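Local coordinates for protein sniffer CG10964-PA (Drosophila melanogaster, PDB 1SNY) that probably reduces carbonyl compounds with NADPH as a carbonyl reductase of the short-chain dehydrogenase/reductase family, binding the dinucleotide on a Rossmann fold, at residues A[63-68]-A[74-79]; A[92-97]-A[146-151]; A[239-244]-A[258-263]; A[206-211]-A[249-254]; A[255-258]-A[264-267]. One frame throughout, in Å; residues are numbered along the deposited sequence. Where two conformers were deposited one is given.

Contact 1 (A[63-68]-A[74-79])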
# COMPACT_ATOMS: atom_id res chain seq x y z
N GLU A 63 -4.35 -23.31 -23.79
CA GLU A 63 -3.85 -22.36 -24.77
C GLU A 63 -2.36 -22.06 -24.57
O GLU A 63 -1.61 -21.95 -25.53
CB GLU A 63 -4.67 -21.07 -24.73
CG GLU A 63 -4.17 -19.99 -25.68
CD GLU A 63 -5.27 -19.04 -26.10
OE1 GLU A 63 -6.09 -18.65 -25.24
OE2 GLU A 63 -5.30 -18.66 -27.29
N LEU A 64 -1.95 -21.92 -23.31
CA LEU A 64 -0.54 -21.65 -23.00
C LEU A 64 0.27 -22.91 -23.26
O LEU A 64 1.39 -22.86 -23.77
CB LEU A 64 -0.38 -21.24 -21.54
CG LEU A 64 1.07 -21.09 -21.04
CD1 LEU A 64 1.78 -19.99 -21.82
CD2 LEU A 64 1.08 -20.79 -19.55
N GLU A 65 -0.30 -24.06 -22.88
CA GLU A 65 0.36 -25.34 -23.07
C GLU A 65 0.47 -25.65 -24.56
O GLU A 65 1.40 -26.33 -25.00
CB GLU A 65 -0.45 -26.44 -22.36
CG GLU A 65 0.16 -27.82 -22.44
CD GLU A 65 1.60 -27.85 -21.99
OE1 GLU A 65 2.48 -27.43 -22.78
OE2 GLU A 65 1.87 -28.28 -20.84
N ASP A 66 -0.48 -25.13 -25.33
CA ASP A 66 -0.50 -25.33 -26.78
C ASP A 66 0.55 -24.42 -27.42
O ASP A 66 1.26 -24.83 -28.33
CB ASP A 66 -1.88 -25.01 -27.33
N LEU A 67 0.63 -23.18 -26.94
CA LEU A 67 1.60 -22.23 -27.46
C LEU A 67 3.00 -22.78 -27.22
O LEU A 67 3.91 -22.56 -28.02
CB LEU A 67 1.46 -20.88 -26.76
CG LEU A 67 0.21 -20.04 -27.04
CD1 LEU A 67 0.23 -18.81 -26.15
CD2 LEU A 67 0.17 -19.64 -28.50
N ALA A 68 3.16 -23.50 -26.12
CA ALA A 68 4.44 -24.10 -25.75
C ALA A 68 4.81 -25.20 -26.73
O ALA A 68 5.94 -25.27 -27.21
CB ALA A 68 4.36 -24.67 -24.34
N ILE A 74 9.36 -20.89 -25.45
CA ILE A 74 8.48 -20.77 -24.31
C ILE A 74 8.84 -21.83 -23.27
O ILE A 74 9.06 -22.99 -23.62
CB ILE A 74 6.99 -20.96 -24.72
CG1 ILE A 74 6.55 -19.81 -25.63
CG2 ILE A 74 6.11 -21.03 -23.48
CD1 ILE A 74 5.09 -19.90 -26.08
N HIS A 75 8.93 -21.42 -22.01
CA HIS A 75 9.25 -22.34 -20.91
C HIS A 75 8.15 -22.20 -19.87
O HIS A 75 7.94 -21.12 -19.31
CB HIS A 75 10.59 -21.96 -20.28
CG HIS A 75 11.75 -22.06 -21.21
ND1 HIS A 75 12.40 -23.25 -21.48
CD2 HIS A 75 12.39 -21.11 -21.94
CE1 HIS A 75 13.38 -23.03 -22.33
NE2 HIS A 75 13.40 -21.74 -22.63
N ILE A 76 7.44 -23.29 -19.59
CA ILE A 76 6.37 -23.25 -18.60
C ILE A 76 6.86 -23.72 -17.24
O ILE A 76 7.39 -24.82 -17.10
CB ILE A 76 5.17 -24.11 -19.03
CG1 ILE A 76 4.67 -23.65 -20.40
CG2 ILE A 76 4.06 -24.02 -17.99
CD1 ILE A 76 3.46 -24.42 -20.91
N LEU A 77 6.69 -22.86 -16.24
CA LEU A 77 7.09 -23.18 -14.87
C LEU A 77 5.82 -23.18 -14.03
O LEU A 77 5.05 -22.22 -14.07
CB LEU A 77 8.06 -22.11 -14.35
CG LEU A 77 9.30 -21.83 -15.20
CD1 LEU A 77 10.05 -20.61 -14.67
CD2 LEU A 77 10.20 -23.04 -15.20
N GLU A 78 5.59 -24.26 -13.29
CA GLU A 78 4.39 -24.35 -12.47
C GLU A 78 4.68 -24.00 -11.02
O GLU A 78 5.58 -24.55 -10.39
CB GLU A 78 3.78 -25.76 -12.56
CG GLU A 78 2.45 -25.89 -11.84
CD GLU A 78 1.77 -27.22 -12.10
OE1 GLU A 78 1.21 -27.40 -13.21
OE2 GLU A 78 1.80 -28.08 -11.19
N ILE A 79 3.89 -23.07 -10.49
CA ILE A 79 4.09 -22.61 -9.12
C ILE A 79 2.95 -21.70 -8.67
O ILE A 79 2.33 -21.02 -9.48
CB ILE A 79 5.42 -21.82 -9.01
CG1 ILE A 79 5.54 -21.16 -7.63
CG2 ILE A 79 5.47 -20.75 -10.10
CD1 ILE A 79 6.85 -20.41 -7.43

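Contact 2 (A[92-97]-A[146-151])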
# COMPACT_ATOMS: atom_id res chain seq x y z
N ALA A 92 16.37 -21.31 -9.64
CA ALA A 92 17.34 -22.34 -9.99
C ALA A 92 17.09 -22.78 -11.42
O ALA A 92 18.01 -22.80 -12.24
CB ALA A 92 17.22 -23.53 -9.04
N ASP A 93 15.84 -23.12 -11.73
CA ASP A 93 15.49 -23.56 -13.07
C ASP A 93 15.83 -22.50 -14.11
O ASP A 93 16.29 -22.82 -15.21
CB ASP A 93 13.99 -23.90 -13.14
CG ASP A 93 13.59 -24.97 -12.14
OD1 ASP A 93 14.43 -25.84 -11.83
OD2 ASP A 93 12.43 -24.96 -11.69
N ILE A 94 15.60 -21.24 -13.78
CA ILE A 94 15.90 -20.17 -14.71
C ILE A 94 17.40 -20.08 -14.97
O ILE A 94 17.84 -20.13 -16.11
CB ILE A 94 15.39 -18.80 -14.19
CG1 ILE A 94 13.86 -18.81 -14.11
CG2 ILE A 94 15.87 -17.68 -15.10
CD1 ILE A 94 13.26 -17.54 -13.53
N GLU A 95 18.17 -19.97 -13.89
CA GLU A 95 19.62 -19.86 -14.00
C GLU A 95 20.22 -21.01 -14.81
O GLU A 95 21.16 -20.81 -15.59
CB GLU A 95 20.25 -19.82 -12.61
CG GLU A 95 21.73 -19.44 -12.62
CD GLU A 95 22.28 -19.20 -11.23
OE1 GLU A 95 22.24 -20.14 -10.40
OE2 GLU A 95 22.74 -18.08 -10.95
N GLY A 96 19.68 -22.21 -14.64
CA GLY A 96 20.19 -23.35 -15.37
C GLY A 96 20.07 -23.16 -16.87
O GLY A 96 20.94 -23.59 -17.64
N VAL A 97 19.01 -22.48 -17.29
CA VAL A 97 18.77 -22.24 -18.70
C VAL A 97 19.51 -21.02 -19.24
O VAL A 97 20.17 -21.10 -20.28
CB VAL A 97 17.26 -22.07 -18.98
CG1 VAL A 97 17.02 -21.79 -20.45
CG2 VAL A 97 16.51 -23.33 -18.56
N LEU A 146 16.77 -11.04 -8.17
CA LEU A 146 17.85 -10.04 -8.17
C LEU A 146 19.19 -10.55 -8.71
O LEU A 146 19.82 -9.89 -9.54
CB LEU A 146 18.03 -9.45 -6.77
CG LEU A 146 18.35 -7.94 -6.77
CD1 LEU A 146 17.32 -7.19 -7.62
CD2 LEU A 146 18.34 -7.41 -5.35
N PRO A 147 19.66 -11.73 -8.25
CA PRO A 147 20.94 -12.23 -8.77
C PRO A 147 20.93 -12.36 -10.29
O PRO A 147 21.88 -11.95 -10.96
CB PRO A 147 21.09 -13.57 -8.06
CG PRO A 147 20.43 -13.31 -6.73
CD PRO A 147 19.17 -12.56 -7.14
N LEU A 148 19.85 -12.92 -10.82
CA LEU A 148 19.71 -13.10 -12.27
C LEU A 148 19.62 -11.76 -13.00
O LEU A 148 20.19 -11.60 -14.08
CB LEU A 148 18.45 -13.92 -12.57
CG LEU A 148 18.56 -15.43 -12.33
CD1 LEU A 148 17.20 -16.08 -12.37
CD2 LEU A 148 19.47 -16.03 -13.39
N LEU A 149 18.89 -10.81 -12.43
CA LEU A 149 18.73 -9.50 -13.04
C LEU A 149 20.04 -8.73 -13.08
O LEU A 149 20.33 -8.00 -14.03
CB LEU A 149 17.65 -8.69 -12.29
CG LEU A 149 16.19 -9.15 -12.45
CD1 LEU A 149 15.33 -8.47 -11.40
CD2 LEU A 149 15.69 -8.83 -13.87
N LYS A 150 20.86 -8.90 -12.04
CA LYS A 150 22.14 -8.21 -11.98
C LYS A 150 23.12 -8.81 -12.97
O LYS A 150 23.94 -8.10 -13.54
CB LYS A 150 22.71 -8.27 -10.56
CG LYS A 150 21.93 -7.43 -9.57
CD LYS A 150 22.48 -7.58 -8.16
CE LYS A 150 21.71 -6.71 -7.17
NZ LYS A 150 22.14 -6.98 -5.77
N LYS A 151 23.05 -10.13 -13.16
CA LYS A 151 23.95 -10.77 -14.11
C LYS A 151 23.63 -10.27 -15.51
O LYS A 151 24.53 -9.97 -16.30
CB LYS A 151 23.80 -12.29 -14.06
CG LYS A 151 24.33 -12.92 -12.79
CD LYS A 151 24.20 -14.43 -12.81
CE LYS A 151 24.74 -15.04 -11.53
NZ LYS A 151 24.59 -16.52 -11.53

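Contact 3 (A[239-244]-A[258-263])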
# COMPACT_ATOMS: atom_id res chain seq x y z
N THR A 239 -1.86 -5.41 -24.75
CA THR A 239 -0.58 -6.10 -24.69
C THR A 239 0.35 -5.72 -25.85
O THR A 239 1.57 -5.67 -25.68
CB THR A 239 -0.77 -7.63 -24.67
OG1 THR A 239 -1.48 -8.05 -25.83
CG2 THR A 239 -1.54 -8.05 -23.42
N GLY A 240 -0.22 -5.46 -27.02
CA GLY A 240 0.59 -5.08 -28.16
C GLY A 240 1.32 -3.79 -27.85
O GLY A 240 2.53 -3.68 -28.03
N GLN A 241 0.57 -2.80 -27.37
CA GLN A 241 1.17 -1.51 -27.04
C GLN A 241 2.08 -1.64 -25.82
O GLN A 241 3.10 -0.97 -25.73
CB GLN A 241 0.07 -0.48 -26.77
CG GLN A 241 -0.93 -0.33 -27.90
CD GLN A 241 -1.92 0.80 -27.67
OE1 GLN A 241 -1.55 1.98 -27.67
NE2 GLN A 241 -3.18 0.44 -27.45
N ILE A 242 1.70 -2.51 -24.88
CA ILE A 242 2.51 -2.71 -23.68
C ILE A 242 3.91 -3.20 -24.04
O ILE A 242 4.92 -2.59 -23.65
CB ILE A 242 1.86 -3.73 -22.72
CG1 ILE A 242 0.56 -3.15 -22.15
CG2 ILE A 242 2.84 -4.08 -21.59
CD1 ILE A 242 -0.11 -4.02 -21.10
N VAL A 243 3.98 -4.30 -24.79
CA VAL A 243 5.25 -4.86 -25.23
C VAL A 243 6.05 -3.79 -25.95
O VAL A 243 7.27 -3.70 -25.81
CB VAL A 243 5.04 -6.05 -26.19
CG1 VAL A 243 6.39 -6.52 -26.74
CG2 VAL A 243 4.33 -7.18 -25.48
N GLN A 244 5.35 -2.96 -26.71
CA GLN A 244 5.99 -1.89 -27.46
C GLN A 244 6.48 -0.81 -26.49
O GLN A 244 7.61 -0.34 -26.60
CB GLN A 244 5.00 -1.29 -28.46
CG GLN A 244 5.64 -0.76 -29.73
CD GLN A 244 6.49 -1.82 -30.43
OE1 GLN A 244 6.02 -2.91 -30.77
NE2 GLN A 244 7.76 -1.50 -30.64
N VAL A 258 3.67 4.50 -15.45
CA VAL A 258 3.27 4.84 -16.80
C VAL A 258 2.04 4.10 -17.31
O VAL A 258 1.74 2.98 -16.89
CB VAL A 258 4.43 4.61 -17.80
CG1 VAL A 258 5.69 5.30 -17.31
CG2 VAL A 258 4.67 3.12 -17.99
N ASN A 259 1.35 4.75 -18.22
CA ASN A 259 0.15 4.22 -18.86
C ASN A 259 0.63 3.18 -19.89
O ASN A 259 1.83 3.06 -20.15
CB ASN A 259 -0.60 5.38 -19.52
CG ASN A 259 -2.01 5.01 -19.94
OD1 ASN A 259 -2.70 4.26 -19.25
ND2 ASN A 259 -2.46 5.57 -21.06
N TYR A 260 -0.30 2.43 -20.47
CA TYR A 260 0.08 1.40 -21.44
C TYR A 260 0.74 1.94 -22.70
O TYR A 260 1.40 1.20 -23.43
CB TYR A 260 -1.15 0.56 -21.81
CG TYR A 260 -2.21 1.33 -22.55
CD1 TYR A 260 -2.14 1.51 -23.93
CD2 TYR A 260 -3.30 1.86 -21.88
CE1 TYR A 260 -3.12 2.21 -24.62
CE2 TYR A 260 -4.29 2.56 -22.55
CZ TYR A 260 -4.20 2.73 -23.93
OH TYR A 260 -5.19 3.40 -24.61
N ASP A 261 0.56 3.24 -22.96
CA ASP A 261 1.16 3.87 -24.13
C ASP A 261 2.36 4.72 -23.72
O ASP A 261 2.86 5.51 -24.52
CB ASP A 261 0.14 4.76 -24.85
CG ASP A 261 -0.24 5.99 -24.05
OD1 ASP A 261 -0.63 7.00 -24.68
OD2 ASP A 261 -0.16 5.95 -22.80
N GLY A 262 2.79 4.55 -22.47
CA GLY A 262 3.95 5.28 -21.98
C GLY A 262 3.72 6.61 -21.29
O GLY A 262 4.66 7.19 -20.74
N THR A 263 2.48 7.11 -21.29
CA THR A 263 2.18 8.39 -20.65
C THR A 263 2.37 8.36 -19.13
O THR A 263 1.89 7.44 -18.46
CB THR A 263 0.75 8.84 -20.97
OG1 THR A 263 0.60 8.97 -22.39
CG2 THR A 263 0.44 10.17 -20.31

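Contact 4 (A[206-211]-A[249-254])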
# COMPACT_ATOMS: atom_id res chain seq x y z
N ASP A 206 17.03 1.65 -5.10
CA ASP A 206 17.93 0.62 -4.62
C ASP A 206 18.69 -0.15 -5.70
O ASP A 206 19.81 -0.60 -5.47
CB ASP A 206 17.18 -0.38 -3.74
CG ASP A 206 16.58 0.26 -2.49
OD1 ASP A 206 16.88 1.44 -2.22
OD2 ASP A 206 15.81 -0.42 -1.78
N LEU A 207 18.09 -0.31 -6.88
CA LEU A 207 18.75 -1.06 -7.94
C LEU A 207 19.47 -0.19 -8.96
O LEU A 207 20.09 -0.70 -9.88
CB LEU A 207 17.73 -1.94 -8.67
CG LEU A 207 16.92 -2.86 -7.75
CD1 LEU A 207 16.05 -3.78 -8.60
CD2 LEU A 207 17.87 -3.66 -6.85
N TYR A 208 19.39 1.13 -8.79
CA TYR A 208 20.05 2.04 -9.72
C TYR A 208 21.53 1.74 -9.93
O TYR A 208 22.04 1.87 -11.04
CB TYR A 208 19.89 3.49 -9.27
CG TYR A 208 20.48 4.46 -10.27
CD1 TYR A 208 19.95 4.57 -11.55
CD2 TYR A 208 21.62 5.20 -9.96
CE1 TYR A 208 20.55 5.39 -12.51
CE2 TYR A 208 22.22 6.03 -10.91
CZ TYR A 208 21.68 6.12 -12.18
OH TYR A 208 22.27 6.92 -13.13
N PRO A 209 22.26 1.37 -8.85
CA PRO A 209 23.69 1.06 -8.96
C PRO A 209 23.99 0.04 -10.05
O PRO A 209 24.96 0.19 -10.80
CB PRO A 209 24.02 0.52 -7.57
CG PRO A 209 23.15 1.34 -6.70
CD PRO A 209 21.83 1.33 -7.44
N GLN A 210 23.17 -1.01 -10.13
CA GLN A 210 23.36 -2.04 -11.15
C GLN A 210 22.60 -1.67 -12.42
O GLN A 210 22.57 -2.43 -13.39
CB GLN A 210 22.89 -3.41 -10.65
CG GLN A 210 23.75 -4.02 -9.55
CD GLN A 210 23.41 -3.47 -8.17
OE1 GLN A 210 24.04 -3.83 -7.18
NE2 GLN A 210 22.41 -2.60 -8.11
N ARG A 211 21.98 -0.50 -12.39
CA ARG A 211 21.21 0.02 -13.52
C ARG A 211 20.07 -0.89 -13.96
O ARG A 211 19.87 -1.12 -15.15
CB ARG A 211 22.14 0.28 -14.71
CG ARG A 211 23.18 1.37 -14.46
CD ARG A 211 22.52 2.71 -14.24
NE ARG A 211 23.49 3.81 -14.22
CZ ARG A 211 24.28 4.10 -13.18
NH1 ARG A 211 24.23 3.38 -12.07
NH2 ARG A 211 25.11 5.13 -13.27
N LEU A 249 10.93 2.04 -22.99
CA LEU A 249 11.20 2.63 -21.68
C LEU A 249 12.70 2.71 -21.44
O LEU A 249 13.44 1.77 -21.73
CB LEU A 249 10.54 1.79 -20.58
CG LEU A 249 9.01 1.70 -20.61
CD1 LEU A 249 8.53 0.74 -19.54
CD2 LEU A 249 8.40 3.08 -20.40
N GLY A 250 13.15 3.84 -20.90
CA GLY A 250 14.56 4.03 -20.62
C GLY A 250 14.80 4.61 -19.24
O GLY A 250 13.87 4.71 -18.44
N GLU A 251 16.04 5.01 -18.98
CA GLU A 251 16.43 5.56 -17.69
C GLU A 251 15.59 6.75 -17.22
O GLU A 251 15.38 6.94 -16.02
CB GLU A 251 17.91 5.97 -17.71
CG GLU A 251 18.46 6.29 -16.33
CD GLU A 251 19.98 6.39 -16.30
OE1 GLU A 251 20.65 5.56 -16.95
OE2 GLU A 251 20.50 7.29 -15.60
N LYS A 252 15.10 7.54 -18.17
CA LYS A 252 14.29 8.70 -17.84
C LYS A 252 12.96 8.32 -17.19
O LYS A 252 12.43 9.08 -16.38
CB LYS A 252 14.03 9.54 -19.10
CG LYS A 252 15.29 10.16 -19.68
CD LYS A 252 14.95 11.12 -20.81
CE LYS A 252 16.21 11.77 -21.36
NZ LYS A 252 17.00 12.41 -20.28
N GLN A 253 12.43 7.15 -17.55
CA GLN A 253 11.16 6.70 -16.99
C GLN A 253 11.36 5.76 -15.80
O GLN A 253 10.40 5.21 -15.28
CB GLN A 253 10.33 5.98 -18.05
CG GLN A 253 10.02 6.80 -19.28
CD GLN A 253 11.24 7.02 -20.15
OE1 GLN A 253 11.87 6.06 -20.60
NE2 GLN A 253 11.59 8.28 -20.37
N ASN A 254 12.61 5.59 -15.38
CA ASN A 254 12.94 4.71 -14.26
C ASN A 254 12.28 5.12 -12.95
O ASN A 254 12.35 6.28 -12.54
CB ASN A 254 14.46 4.66 -14.08
CG ASN A 254 14.89 3.63 -13.07
OD1 ASN A 254 14.26 2.58 -12.94
ND2 ASN A 254 15.97 3.91 -12.36

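Contact 5 (A[255-258]-A[264-267])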
# COMPACT_ATOMS: atom_id res chain seq x y z
N GLY A 255 11.64 4.15 -12.30
CA GLY A 255 10.97 4.41 -11.04
C GLY A 255 9.64 5.11 -11.23
O GLY A 255 9.04 5.61 -10.28
N GLY A 256 9.17 5.14 -12.47
CA GLY A 256 7.92 5.82 -12.77
C GLY A 256 6.68 4.96 -12.89
O GLY A 256 6.73 3.73 -12.87
N PHE A 257 5.56 5.64 -13.02
CA PHE A 257 4.26 5.02 -13.16
C PHE A 257 3.79 5.46 -14.54
O PHE A 257 3.59 6.66 -14.80
CB PHE A 257 3.34 5.57 -12.06
CG PHE A 257 1.99 4.92 -11.98
CD1 PHE A 257 1.73 3.71 -12.63
CD2 PHE A 257 0.98 5.51 -11.22
CE1 PHE A 257 0.47 3.10 -12.52
CE2 PHE A 257 -0.27 4.92 -11.11
CZ PHE A 257 -0.53 3.71 -11.75
N VAL A 258 3.67 4.50 -15.45
CA VAL A 258 3.27 4.84 -16.80
C VAL A 258 2.04 4.10 -17.31
O VAL A 258 1.74 2.98 -16.89
CB VAL A 258 4.43 4.61 -17.80
CG1 VAL A 258 5.69 5.30 -17.31
CG2 VAL A 258 4.67 3.12 -17.99
N PRO A 264 3.06 9.36 -18.57
CA PRO A 264 3.30 9.43 -17.12
C PRO A 264 2.00 9.53 -16.33
O PRO A 264 1.11 10.32 -16.66
CB PRO A 264 4.16 10.69 -16.96
CG PRO A 264 4.85 10.81 -18.29
CD PRO A 264 3.73 10.48 -19.25
N LEU A 265 1.88 8.74 -15.26
CA LEU A 265 0.69 8.76 -14.43
C LEU A 265 1.00 9.24 -13.02
O LEU A 265 2.15 9.17 -12.56
CB LEU A 265 0.06 7.37 -14.35
CG LEU A 265 -0.50 6.81 -15.66
CD1 LEU A 265 -1.04 5.41 -15.42
CD2 LEU A 265 -1.61 7.72 -16.17
N ALA A 266 -0.03 9.73 -12.33
CA ALA A 266 0.09 10.25 -10.98
C ALA A 266 0.01 9.14 -9.94
O ALA A 266 -0.81 8.23 -10.08
CB ALA A 266 -1.00 11.26 -10.72
N TRP A 267 0.85 9.25 -8.92
CA TRP A 267 0.89 8.29 -7.82
C TRP A 267 -0.41 8.45 -7.02
O TRP A 267 -0.89 7.44 -6.45
CB TRP A 267 2.07 8.58 -6.89
CG TRP A 267 3.43 8.47 -7.51
CD1 TRP A 267 4.36 9.46 -7.60
CD2 TRP A 267 4.03 7.30 -8.06
NE1 TRP A 267 5.51 8.98 -8.17
CE2 TRP A 267 5.34 7.66 -8.47
CE3 TRP A 267 3.60 5.98 -8.26
CZ2 TRP A 267 6.21 6.75 -9.06
CZ3 TRP A 267 4.47 5.07 -8.84
CH2 TRP A 267 5.77 5.46 -9.23

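Contact 1 (A[63-68]-A[74-79])
Helix 62-70 and strand 74-78 are the second half of a beta-alpha-beta unit that starts with strand 50-55, and here I74 and I76 of the strand press into the helix face formed by L64, L67 and A68. Both isoleucines point toward the helix from the same side of the strand. I74 sends CD1 to the helix turn at L67, where it lies 3.8 Å from L67 CB and 3.5 Å from L67 O; that carbonyl oxygen accepts a hydrogen bond from H71. The other branch of I74, CG2, lies against A68 CB at 4.1 Å. Two residues further along the strand, I76 CD1 touches A68 CB at 3.6 Å, so the alanine receives a methyl from each isoleucine. In I76, CG1 lies beside the backbone N (chi1 -57°) and the chain runs on extended, which carries CD1 out to the helix. There it also meets L64 CG at 4.1 Å, the two side chains running antiparallel alongside one another. The E65 chain bends at chi2 and crosses I76 at about a right angle, E65 OE1 standing 3.7 Å from I76 CD1, while OE2 is held in a salt bridge with R58. The axes of the two short segments run 139° apart, nearer antiparallel than parallel, and approach to 8.6 Å, as expected for the helix-to-strand return of a beta-alpha-beta crossover in a Rossmann fold.

Contact 2 (A[92-97]-A[146-151])
L148 reaches from helix 124-155 to helix 87-98 with both of its methyls, and this is the compact, buried part of the contact. L148 CD1 meets I94 CG2 at 3.4 Å, closer than carbons normally pack, and L148 CD2 lies 3.9 Å from both E95 CA and E95 CB. The leucine is thus forked across the facing helix, one branch against the I94 side chain and the other at CA and CB of E95. Toward the partly exposed side the contact thins to a single ionic link between long side chains. E95 leaves its helix with CG opposite the backbone N (chi1 -169°), and the fully extended chain of K151 meets it at about a right angle, bringing K151 NZ to E95 OE2 in a salt bridge whose modelled length of 2.5 Å is unusually short and so somewhat doubtful. With an alanine in place of E95, the K151 ammonium would probably lose this mate and L148 CD2 the cover of the glutamate stem. The segment axes lie 10.7 Å apart and run nearly parallel, at 23°. Behind the apolar part, I94 rests on F52 of strand 50-55, while L148 also touches V91 and T98 of helix 87-98 and L103 in the loop before strand 105-108.

Contact 3 (A[239-244]-A[258-263])
Q241 of helix 235-248 lies alongside Y260, and the two side chains run the same way from their backbones. Followed outward, Q241 CB sits 4.0 Å from Y260 O and 4.1 Å from Y260 CD1, an ortho carbon of the ring. With CG beside the backbone N (chi1 -55°) and the chain extended beyond it, the amide is delivered to the CD1-CE1 side of the tyrosine. Q241 CD is 3.6 Å from Y260 CE1, Q241 OE1 meets the same carbon at the ring edge, in plane, and Q241 NE2 approaches it obliquely at 3.3 Å. Amide and ring planes stand 79° apart. These are van der Waals contacts; the NE2 group has its hydrogen bond with T237 O, one turn back in the same helix. Nearer the backbone, I242 CG1 packs on Y260 CB at 4.1 Å. Y260 occupies the second position of a type I turn from N259 to G262, which D261 braces from within. D261 OD2 takes three donors: N259 ND2 at 2.9 Å, T263 N in an Asx turn, and T263 OG1. The turn is tied to the helix through T245 OG1, which hydrogen-bonds to Y260 O. I242 continues inward onto L37 of helix 32-42 and L217 of strand 213-217, so helix 235-248 lies between helix 32-42 and the loop that follows strand 257-258.

Contact 4 (A[206-211]-A[249-254])
At the edge of the Y208 ring, in its plane, comes the carboxylate carbon of E251, with the two planes 76° apart. One ring face carries the R211 guanidinium: R211 NH1 lies 3.5 Å above the plane of the Y208 ring, offset toward the rim, and Y208 CZ in turn sits over the centre of the guanidinium. N254 ND2 approaches Y208 CD1 obliquely at 4.1 Å, its amide turned 30° from the ring; the other end of that amide, OD1, accepts from the backbone N of C214. The one hydrogen bond across the contact runs from Y208 OH to E251 OE2, 3.1 Å long, and reaches the oxygen from above the carboxylate plane. The phenol leaves its backbone with CG opposite the amide nitrogen (chi1 -176°), which sends it toward the 3-10 turn at 251-253. R211, the C-prime residue of a Schellman motif, doubles the grip on the Y208 carbonyl: its backbone N, 2.7 Å from Y208 O, and its NH1, 2.9 Å from the same oxygen, arrive from opposite faces of the carbonyl plane. A phenylalanine at Y208 would probably leave E251 OE2 without its phenol donor and take away the one hydrogen bond between the segments. R211 NE and E251 OE1 are 4.3 Å apart, too far for a salt bridge, yet the arginine charge probably helps to stabilise the glutamate as a carboxylate in this polar surface contact.

Contact 5 (A[255-258]-A[264-267])
F257 and L265 are joined by the backbone: L265 N donates to F257 O over 2.7 Å at an N-H...O angle of 162°, and V258 and P264 form a single beta bridge with CA atoms 4.6 Å apart. Beyond that bridge the segments diverge, their end-to-end directions being 112° apart, and the C-terminal residues wrap round the F257 side chain. L265 CB lies over one face of the F257 ring, 4.0 Å from its centroid, in a CH-pi contact, while CD1 of the same leucine reaches the backbone carbon of V258. A266 O comes to the ring's edge, 3.4 Å from F257 CD2, and is hydrogen-bonded to S177. W267, the last residue, turns its indole back; in the conformer described here, one of two modelled, its six-membered ring receives F257 CB over one face, 3.8 Å from the centroid, in a second CH-pi contact. The two aromatic planes are within 16° of parallel but offset so far that little of one ring lies over the other, with centroids 5.7 Å apart. At the indole edge, G255 O lies in the ring plane 3.3 Å from W267 CZ2. Outside the pair, F257 and W267 touch N197 of helix 187-207, and W267 packs on I178 of the second subunit. Within the chain, strand 257-258 is outermost in the parallel sheet, hydrogen-bonded through V258 to S216 of strand 213-217.

In the fold
Contacts 1 and 5 lie on strands 74-78 and 257-258, the outermost of the same parallel sheet within this chain, with centres 31 Å apart. Contact 2 adjoins contact 1, where L77 CD1 packs on I94 CG1 at 4.3 Å, and touches contact 4 through L146 CD1 and L207 CD2, 3.7 Å apart. Contacts 3 and 5 share V258, and segments of contacts 3, 4 and 5 succeed one another from helix 235-248 to the C-terminus, contact 4 also reaching back to 206-211. NADP lies closest to contacts 1, 3 and 5: the side chains of L64, I242 and F257 are about 8, 7 and 8 Å from it. Contact 2 is remoter, I94 being about 14 Å away.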